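Local coordinates for protein photoreceptor-histidine kinase BphP (Stigmatella aurantiaca DW4/3-1, PDB 6BAF) that probably senses light through a bilin bound in its chromophore-binding domain and passes the signal on as a sensor histidine kinase, at residues Val19-Ser24 with Leu106-Ser111; Leu28-Ala33 with Glu46-Ala51; Phe56-Val61 with Lys81-Val86. One frame throughout, in Å; residues are numbered along the deposited sequence.

Interaction 1. Residues Val19-Ser24 with Leu106-Ser111; sequences VLLVLS and LELEPS
The antiparallel sheet of the PAS fold brings Val19, Leu20 and Leu21 against Leu108, Glu107 and Leu106. Strand 19-23 runs nearly opposite to strand 106-110, with the axes 4.8 Å apart and their directions at 155°. Val19 and Leu108 make two backbone bonds, Val19 N to Leu108 O at 2.9 Å and Leu108 N to Val19 O at 2.8 Å. The hydrogen-bonded pair of Leu21 and Leu106 repeats the pattern. Its bonds are straighter, and Leu21 N reaches Leu106 O at 172°. Between them, Leu20 and Glu107 form the non-hydrogen-bonded pair, with CA atoms 4.6 Å apart. In the PAS sheet both strands are interior, strand 30-34 flanking the first and strand 90-100 the second, and their side chains divide between two faces. On one, Leu21, Leu106 and Leu108 build an apolar layer with Val19 and Leu23. The CD1 methyl of Leu21 meets CD1 of Leu108 at 4.1 Å, while CD2 of Leu106 lies equally far from CD1 of Leu23. On the other face, CD1 of Leu20 lies 3.5 Å from OE2 of Glu107 and also touches CG of Glu107. With CG set opposite the carbonyl carbon (chi1 -66°) and an extended chain beyond, Glu107 lifts its carboxylate off the sheet. There OE1 accepts from Val236 N and OE2 from Leu237 N, satisfying this buried carboxylate with backbone donors of a loop from the GAF domain. Leu20 also touches that loop, at Leu232 and Ser235, consistent with the PAS-GAF knot of phytochromes.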
loop_
_atom_site.group_PDB
_atom_site.type_symbol
_atom_site.label_atom_id
_atom_site.label_comp_id
_atom_site.label_asym_id
_atom_site.label_seq_id
_atom_site.Cartn_x
_atom_site.Cartn_y
_atom_site.Cartn_z
ATOM N N VAL A 19 -24.095 8.307 3.020
ATOM C CA VAL A 19 -24.848 8.885 4.123
ATOM C C VAL A 19 -23.846 9.529 5.068
ATOM O O VAL A 19 -22.778 8.968 5.313
ATOM C CB VAL A 19 -25.719 7.848 4.870
ATOM C CG1 VAL A 19 -26.206 8.430 6.219
ATOM C CG2 VAL A 19 -26.927 7.516 4.046
ATOM N N LEU A 20 -24.190 10.703 5.594
ATOM C CA LEU A 20 -23.409 11.336 6.648
ATOM C C LEU A 20 -24.176 11.282 7.967
ATOM O O LEU A 20 -25.347 11.665 8.021
ATOM C CB LEU A 20 -23.096 12.768 6.275
ATOM C CG LEU A 20 -22.175 13.473 7.274
ATOM C CD1 LEU A 20 -21.100 14.265 6.538
ATOM C CD2 LEU A 20 -23.029 14.367 8.225
ATOM N N LEU A 21 -23.518 10.803 9.016
ATOM C CA LEU A 21 -24.027 10.831 10.381
ATOM C C LEU A 21 -23.073 11.633 11.257
ATOM O O LEU A 21 -21.863 11.614 11.035
ATOM C CB LEU A 21 -24.143 9.416 10.944
ATOM C CG LEU A 21 -24.887 8.389 10.098
ATOM C CD1 LEU A 21 -24.765 7.047 10.788
ATOM C CD2 LEU A 21 -26.374 8.780 9.913
ATOM N N VAL A 22 -23.601 12.349 12.256
ATOM C CA VAL A 22 -22.776 12.904 13.328
ATOM C C VAL A 22 -23.137 12.174 14.616
ATOM O O VAL A 22 -24.320 11.930 14.893
ATOM C CB VAL A 22 -22.953 14.415 13.486
ATOM C CG1 VAL A 22 -22.124 14.902 14.644
ATOM C CG2 VAL A 22 -22.565 15.159 12.190
ATOM N N LEU A 23 -22.113 11.798 15.382
ATOM C CA LEU A 23 -22.214 10.937 16.554
ATOM C C LEU A 23 -21.726 11.675 17.789
ATOM O O LEU A 23 -20.657 12.311 17.767
ATOM C CB LEU A 23 -21.366 9.674 16.372
ATOM C CG LEU A 23 -21.600 8.819 15.122
ATOM C CD1 LEU A 23 -20.573 7.690 15.111
ATOM C CD2 LEU A 23 -22.938 8.241 15.184
ATOM N N SER A 24 -22.468 11.563 18.889
ATOM C CA SER A 24 -21.917 12.190 20.083
ATOM C C SER A 24 -20.792 11.333 20.655
ATOM O O SER A 24 -20.704 10.133 20.404
ATOM C CB SER A 24 -22.986 12.361 21.162
ATOM O OG SER A 24 -23.365 11.071 21.634
ATOM N N LEU A 106 -19.311 10.429 10.735
ATOM C CA LEU A 106 -19.164 9.103 10.149
ATOM C C LEU A 106 -19.836 9.131 8.783
ATOM O O LEU A 106 -21.038 9.428 8.679
ATOM C CB LEU A 106 -19.772 8.035 11.064
ATOM C CG LEU A 106 -19.947 6.632 10.489
ATOM C CD1 LEU A 106 -18.574 6.008 10.152
ATOM C CD2 LEU A 106 -20.739 5.752 11.477
ATOM N N GLU A 107 -19.051 8.909 7.729
ATOM C CA GLU A 107 -19.574 8.834 6.371
ATOM C C GLU A 107 -19.622 7.389 5.916
ATOM O O GLU A 107 -18.685 6.618 6.169
ATOM C CB GLU A 107 -18.722 9.683 5.427
ATOM C CG GLU A 107 -18.917 11.120 5.853
ATOM C CD GLU A 107 -18.132 12.100 5.057
ATOM O OE1 GLU A 107 -16.861 12.100 5.166
ATOM O OE2 GLU A 107 -18.795 12.879 4.322
ATOM N N LEU A 108 -20.739 7.013 5.291
ATOM C CA LEU A 108 -21.020 5.630 4.918
ATOM C C LEU A 108 -21.201 5.566 3.412
ATOM O O LEU A 108 -22.045 6.280 2.857
ATOM C CB LEU A 108 -22.274 5.097 5.601
ATOM C CG LEU A 108 -22.271 5.101 7.125
ATOM C CD1 LEU A 108 -23.613 4.607 7.665
ATOM C CD2 LEU A 108 -21.124 4.289 7.700
ATOM N N GLU A 109 -20.389 4.734 2.752
ATOM C CA GLU A 109 -20.497 4.468 1.322
ATOM C C GLU A 109 -20.682 2.972 1.091
ATOM O O GLU A 109 -20.027 2.152 1.755
ATOM C CB GLU A 109 -19.266 4.964 0.583
ATOM C CG GLU A 109 -19.239 6.502 0.392
ATOM C CD GLU A 109 -17.871 7.021 -0.159
ATOM O OE1 GLU A 109 -17.844 8.091 -0.814
ATOM O OE2 GLU A 109 -16.815 6.360 0.079
ATOM N N PRO A 110 -21.619 2.583 0.232
ATOM C CA PRO A 110 -21.875 1.147 0.033
ATOM C C PRO A 110 -20.579 0.414 -0.297
ATOM O O PRO A 110 -19.723 0.918 -1.043
ATOM C CB PRO A 110 -22.862 1.122 -1.134
ATOM C CG PRO A 110 -23.544 2.456 -1.092
ATOM C CD PRO A 110 -22.557 3.442 -0.509
ATOM N N SER A 111 -20.388 -0.740 0.345
ATOM C CA SER A 111 -19.185 -1.527 0.120
ATOM C C SER A 111 -19.157 -2.033 -1.318
ATOM O O SER A 111 -20.196 -2.342 -1.912
ATOM C CB SER A 111 -19.118 -2.702 1.102
ATOM O OG SER A 111 -18.389 -2.355 2.277
#

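Interaction 2. Residues Leu28-Ala33 with Glu46-Ala51; sequences LVLTHA and EQLLGA
A type II beta turn, Leu48 to Ala51, closes the end of helix 45-48 and meets the start of PAS strand 30-34 at Leu30. Two backbone bonds hold the turn to this residue. Leu30 N points almost straight at Ala51 O (2.9 Å, 177°), and Leu30 O accepts from Gly50 N at 2.7 Å. Inside the turn, Ala51 N returns to Leu48 O. Gly50 occupies the third position with positive phi (93°), where a CB would jam against the preceding carbonyl. With CG anti to its carbonyl carbon (chi1 -50°), Leu30 points its side chain at the turn: CB lies 3.5 Å from Leu48 O, CG faces Ala51 O, and CD1 meets CD2 of Leu48 at 3.8 Å. Cut back to an alanine, this position is likely to leave a gap beside CB and CD2 of Leu48. Farther on, CB of Ala33 fits between CD1 of Leu48 and CD2 of Leu49, the latter also lying 3.6 Å from Ala33 N. At the other end, CG1 of Val29 rests 3.3 Å from Gly50 O. A classic beta bulge at Thr31 and His32, opposite Val22, interrupts the strand. In this part of the PAS fold, strand 30-34 leads into short helices that pack back beside it.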
loop_
_atom_site.group_PDB
_atom_site.type_symbol
_atom_site.label_atom_id
_atom_site.label_comp_id
_atom_site.label_asym_id
_atom_site.label_seq_id
_atom_site.Cartn_x
_atom_site.Cartn_y
_atom_site.Cartn_z
ATOM N N LEU A 28 -22.057 8.005 21.269
ATOM C CA LEU A 28 -22.410 7.613 19.892
ATOM C C LEU A 28 -23.903 7.721 19.642
ATOM O O LEU A 28 -24.493 6.893 18.932
ATOM C CB LEU A 28 -21.918 6.196 19.553
ATOM C CG LEU A 28 -20.407 6.000 19.805
ATOM C CD1 LEU A 28 -20.008 4.547 19.510
ATOM C CD2 LEU A 28 -19.522 7.028 19.050
ATOM N N VAL A 29 -24.528 8.758 20.211
ATOM C CA VAL A 29 -25.897 9.102 19.829
ATOM C C VAL A 29 -25.861 9.884 18.523
ATOM O O VAL A 29 -25.065 10.828 18.383
ATOM C CB VAL A 29 -26.570 9.934 20.954
ATOM C CG1 VAL A 29 -27.956 10.410 20.505
ATOM C CG2 VAL A 29 -26.640 9.134 22.261
ATOM N N LEU A 30 -26.752 9.549 17.575
ATOM C CA LEU A 30 -26.808 10.277 16.307
ATOM C C LEU A 30 -27.434 11.635 16.560
ATOM O O LEU A 30 -28.637 11.726 16.863
ATOM C CB LEU A 30 -27.643 9.549 15.251
ATOM C CG LEU A 30 -27.474 8.071 14.869
ATOM C CD1 LEU A 30 -27.852 7.764 13.410
ATOM C CD2 LEU A 30 -26.162 7.550 15.229
ATOM N N THR A 31 -26.658 12.696 16.384
ATOM C CA THR A 31 -27.222 14.036 16.469
ATOM C C THR A 31 -27.522 14.670 15.124
ATOM O O THR A 31 -28.211 15.697 15.087
ATOM C CB THR A 31 -26.256 14.956 17.215
ATOM O OG1 THR A 31 -25.088 15.105 16.413
ATOM C CG2 THR A 31 -25.886 14.340 18.583
ATOM N N HIS A 32 -26.942 14.157 14.032
ATOM C CA HIS A 32 -27.223 14.611 12.676
ATOM C C HIS A 32 -27.301 13.376 11.784
ATOM O O HIS A 32 -26.607 12.383 12.020
ATOM C CB HIS A 32 -26.164 15.557 12.063
ATOM C CG HIS A 32 -25.786 16.750 12.895
ATOM N ND1 HIS A 32 -25.342 16.651 14.200
ATOM C CD2 HIS A 32 -25.674 18.061 12.560
ATOM C CE1 HIS A 32 -25.010 17.852 14.640
ATOM N NE2 HIS A 32 -25.197 18.725 13.662
ATOM N N ALA A 33 -28.138 13.451 10.759
ATOM C CA ALA A 33 -28.254 12.417 9.744
ATOM C C ALA A 33 -28.659 13.079 8.443
ATOM O O ALA A 33 -29.505 13.976 8.432
ATOM C CB ALA A 33 -29.281 11.354 10.113
ATOM N N GLU A 46 -36.163 10.503 11.240
ATOM C CA GLU A 46 -36.861 10.450 12.524
ATOM C C GLU A 46 -36.463 9.213 13.309
ATOM O O GLU A 46 -36.334 9.266 14.539
ATOM C CB GLU A 46 -38.385 10.485 12.327
ATOM C CG GLU A 46 -38.968 11.874 12.011
ATOM C CD GLU A 46 -38.820 12.300 10.530
ATOM O OE1 GLU A 46 -39.268 13.432 10.191
ATOM O OE2 GLU A 46 -38.264 11.511 9.708
ATOM N N GLN A 47 -36.273 8.085 12.622
ATOM C CA GLN A 47 -35.828 6.884 13.325
ATOM C C GLN A 47 -34.392 7.024 13.802
ATOM O O GLN A 47 -34.000 6.393 14.792
ATOM C CB GLN A 47 -35.919 5.659 12.418
ATOM C CG GLN A 47 -37.322 5.189 12.065
ATOM C CD GLN A 47 -37.279 4.010 11.096
ATOM O OE1 GLN A 47 -36.506 4.002 10.120
ATOM N NE2 GLN A 47 -38.082 2.994 11.379
ATOM N N LEU A 48 -33.586 7.812 13.092
ATOM C CA LEU A 48 -32.160 7.905 13.371
ATOM C C LEU A 48 -31.830 8.936 14.462
ATOM O O LEU A 48 -31.069 8.636 15.387
ATOM C CB LEU A 48 -31.419 8.237 12.068
ATOM C CG LEU A 48 -31.363 7.156 10.978
ATOM C CD1 LEU A 48 -30.725 7.741 9.725
ATOM C CD2 LEU A 48 -30.577 5.982 11.465
ATOM N N LEU A 49 -32.373 10.146 14.370
ATOM C CA LEU A 49 -31.896 11.224 15.232
ATOM C C LEU A 49 -32.195 10.920 16.695
ATOM O O LEU A 49 -33.350 10.686 17.075
ATOM C CB LEU A 49 -32.523 12.543 14.822
ATOM C CG LEU A 49 -32.081 13.023 13.456
ATOM C CD1 LEU A 49 -32.820 14.283 13.065
ATOM C CD2 LEU A 49 -30.569 13.237 13.458
ATOM N N GLY A 50 -31.141 10.898 17.504
ATOM C CA GLY A 50 -31.229 10.672 18.922
ATOM C C GLY A 50 -31.070 9.232 19.329
ATOM O O GLY A 50 -30.948 8.955 20.535
ATOM N N ALA A 51 -31.061 8.308 18.371
ATOM C CA ALA A 51 -30.838 6.894 18.645
ATOM C C ALA A 51 -29.335 6.623 18.763
ATOM O O ALA A 51 -28.530 7.292 18.100
ATOM C CB ALA A 51 -31.431 6.040 17.517
#

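Interaction 3. Residues Phe56-Val61 with Lys81-Val86; sequences FIEPSV and KVVWRV
Segment 56-61 meets edge strand 81-85 through a single backbone bridge, Ile57 opposite Trp84, with CA atoms 4.9 Å apart. Two hydrogen bonds flank it: Glu58 N to Val83 O is fairly straight (3.0 Å, 164°), whereas Arg85 N to Phe56 O bends to 135°. Beyond the bridge the chain turns into helix 59-69. Phe56 packs closely, its CB over one face of the Trp84 six-membered ring, 3.2 Å from CZ3. The phenyl ring is nearly parallel to the indole but slid aside, so the two barely overlap. CD1 of Ile57 lies 3.8 Å from NE1 of Trp84, a buried nitrogen with no hydrogen-bond partner in the model, and also touches CG1 of Val82. Within the PAS fold, this contact joins the lead-in of helix 59-69 to edge strand 80-85, which pairs on its inner side with strand 90-100. Glu58 holds the N-cap position of the helix. With CG anti to the backbone N (chi1 -165°), it lays that atom over the centre of the Arg85 guanidinium, 3.3 Å from CZ; the bend at chi2 carries the carboxylate back toward the first amides of the helix, though the bond from Ser60 N is weak. OE1 is 3.5 Å from NH1 of Arg85 but well out of the guanidinium plane, a salt bridge of charge alone, while NE of Arg85 pairs with Asp90. CG2 of Val61 meets CG2 of Val83 at 3.8 Å, and the bent Lys81 chain carries NZ over the same Val61 methyl. A water donates to Lys81 O and weakly to Val61 O.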
loop_
_atom_site.group_PDB
_atom_site.type_symbol
_atom_site.label_atom_id
_atom_site.label_comp_id
_atom_site.label_asym_id
_atom_site.label_seq_id
_atom_site.Cartn_x
_atom_site.Cartn_y
_atom_site.Cartn_z
ATOM N N PHE A 56 -28.437 0.035 15.315
ATOM C CA PHE A 56 -28.573 -0.268 13.894
ATOM C C PHE A 56 -27.483 -1.210 13.364
ATOM O O PHE A 56 -27.501 -1.552 12.177
ATOM C CB PHE A 56 -28.545 1.032 13.081
ATOM C CG PHE A 56 -29.552 2.065 13.534
ATOM C CD1 PHE A 56 -30.875 2.027 13.068
ATOM C CD2 PHE A 56 -29.174 3.098 14.402
ATOM C CE1 PHE A 56 -31.800 2.988 13.471
ATOM C CE2 PHE A 56 -30.107 4.072 14.817
ATOM C CZ PHE A 56 -31.416 4.016 14.356
ATOM N N ILE A 57 -26.523 -1.603 14.192
ATOM C CA ILE A 57 -25.357 -2.359 13.758
ATOM C C ILE A 57 -25.589 -3.843 14.047
ATOM O O ILE A 57 -25.985 -4.212 15.159
ATOM C CB ILE A 57 -24.083 -1.858 14.468
ATOM C CG1 ILE A 57 -23.929 -0.327 14.308
ATOM C CG2 ILE A 57 -22.815 -2.625 13.987
ATOM C CD1 ILE A 57 -23.957 0.173 12.875
ATOM N N GLU A 58 -25.331 -4.691 13.055
ATOM C CA GLU A 58 -25.298 -6.130 13.267
ATOM C C GLU A 58 -24.457 -6.462 14.508
ATOM O O GLU A 58 -23.307 -6.015 14.606
ATOM C CB GLU A 58 -24.724 -6.798 12.013
ATOM C CG GLU A 58 -24.926 -8.309 11.884
ATOM C CD GLU A 58 -24.044 -9.113 12.822
ATOM O OE1 GLU A 58 -24.600 -9.845 13.678
ATOM O OE2 GLU A 58 -22.797 -9.007 12.713
ATOM N N PRO A 59 -24.988 -7.247 15.465
ATOM C CA PRO A 59 -24.357 -7.333 16.800
ATOM C C PRO A 59 -22.925 -7.840 16.840
ATOM O O PRO A 59 -22.189 -7.466 17.763
ATOM C CB PRO A 59 -25.299 -8.274 17.562
ATOM C CG PRO A 59 -26.632 -8.006 16.953
ATOM C CD PRO A 59 -26.347 -7.827 15.471
ATOM N N SER A 60 -22.486 -8.672 15.896
ATOM C CA SER A 60 -21.107 -9.159 15.968
ATOM C C SER A 60 -20.084 -8.145 15.454
ATOM O O SER A 60 -18.899 -8.248 15.794
ATOM C CB SER A 60 -20.973 -10.476 15.191
ATOM O OG SER A 60 -21.072 -10.258 13.797
ATOM N N VAL A 61 -20.516 -7.195 14.616
ATOM C CA VAL A 61 -19.701 -6.065 14.167
ATOM C C VAL A 61 -19.690 -4.907 15.162
ATOM O O VAL A 61 -18.811 -4.034 15.085
ATOM C CB VAL A 61 -20.279 -5.688 12.788
ATOM C CG1 VAL A 61 -19.831 -4.293 12.296
ATOM C CG2 VAL A 61 -19.899 -6.743 11.791
ATOM N N LYS A 81 -15.467 -1.185 9.044
ATOM C CA LYS A 81 -16.487 -2.067 8.508
ATOM C C LYS A 81 -17.791 -1.775 9.240
ATOM O O LYS A 81 -17.864 -1.890 10.465
ATOM C CB LYS A 81 -16.081 -3.529 8.672
ATOM C CG LYS A 81 -17.175 -4.470 8.181
ATOM C CD LYS A 81 -16.751 -5.952 8.175
ATOM C CE LYS A 81 -16.014 -6.335 9.465
ATOM N NZ LYS A 81 -16.963 -6.741 10.541
ATOM N N VAL A 82 -18.807 -1.359 8.504
ATOM C CA VAL A 82 -20.096 -1.040 9.084
ATOM C C VAL A 82 -21.105 -1.949 8.420
ATOM O O VAL A 82 -21.247 -1.923 7.193
ATOM C CB VAL A 82 -20.471 0.439 8.880
ATOM C CG1 VAL A 82 -21.913 0.667 9.323
ATOM C CG2 VAL A 82 -19.469 1.363 9.619
ATOM N N VAL A 83 -21.804 -2.748 9.218
ATOM C CA VAL A 83 -22.851 -3.628 8.712
ATOM C C VAL A 83 -24.166 -3.158 9.319
ATOM O O VAL A 83 -24.377 -3.280 10.530
ATOM C CB VAL A 83 -22.568 -5.099 9.042
ATOM C CG1 VAL A 83 -23.695 -5.992 8.534
ATOM C CG2 VAL A 83 -21.183 -5.510 8.460
ATOM N N TRP A 84 -25.039 -2.613 8.490
ATOM C CA TRP A 84 -26.304 -2.044 8.948
ATOM C C TRP A 84 -27.426 -3.070 8.888
ATOM O O TRP A 84 -27.920 -3.384 7.800
ATOM C CB TRP A 84 -26.672 -0.832 8.103
ATOM C CG TRP A 84 -26.377 0.364 8.843
ATOM C CD1 TRP A 84 -25.136 0.883 9.085
ATOM C CD2 TRP A 84 -27.287 1.241 9.453
ATOM N NE1 TRP A 84 -25.221 2.030 9.829
ATOM C CE2 TRP A 84 -26.524 2.287 10.059
ATOM C CE3 TRP A 84 -28.655 1.273 9.536
ATOM C CZ2 TRP A 84 -27.088 3.336 10.740
ATOM C CZ3 TRP A 84 -29.206 2.317 10.215
ATOM C CH2 TRP A 84 -28.420 3.339 10.809
ATOM N N ARG A 85 -27.875 -3.529 10.055
ATOM C CA ARG A 85 -29.018 -4.436 10.163
ATOM C C ARG A 85 -30.284 -3.607 10.330
ATOM O O ARG A 85 -30.527 -3.038 11.396
ATOM C CB ARG A 85 -28.847 -5.394 11.342
ATOM C CG ARG A 85 -29.880 -6.537 11.382
ATOM C CD ARG A 85 -29.326 -7.718 12.129
ATOM N NE ARG A 85 -28.543 -8.534 11.204
ATOM C CZ ARG A 85 -27.916 -9.668 11.526
ATOM N NH1 ARG A 85 -27.941 -10.123 12.782
ATOM N NH2 ARG A 85 -27.225 -10.326 10.591
ATOM N N VAL A 86 -31.106 -3.547 9.293
ATOM C CA VAL A 86 -32.291 -2.705 9.379
ATOM C C VAL A 86 -33.534 -3.564 9.594
ATOM O O VAL A 86 -34.175 -3.466 10.653
ATOM C CB VAL A 86 -32.420 -1.773 8.155
ATOM C CG1 VAL A 86 -32.210 -2.541 6.826
ATOM C CG2 VAL A 86 -33.746 -1.043 8.186
HETATM O O HOH W 1 -16.452 -3.185 12.780
#

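All three contacts belong to the PAS fold. Interactions 1 and 2 share neighbouring strands: their centres are 11 Å apart, Ser24 N meets Val29 O at 2.7 Å, and CD2 of Leu23 packs on CD2 of Leu30 at 3.3 Å. Interaction 3 joins the apolar face of interaction 1 where CD1 of Leu108 comes 3.7 Å from NE1 of Trp84. Leu48 of interaction 2 packs against the same Trp84 and Phe56, its CD2 lying 3.5 Å from CH2 of Trp84 and 3.6 Å from CZ of Phe56. Of the three, interaction 1 is nearest the centre of the chain; its Glu107 side chain is about 13 Å from the bound bilin, too far for direct contact.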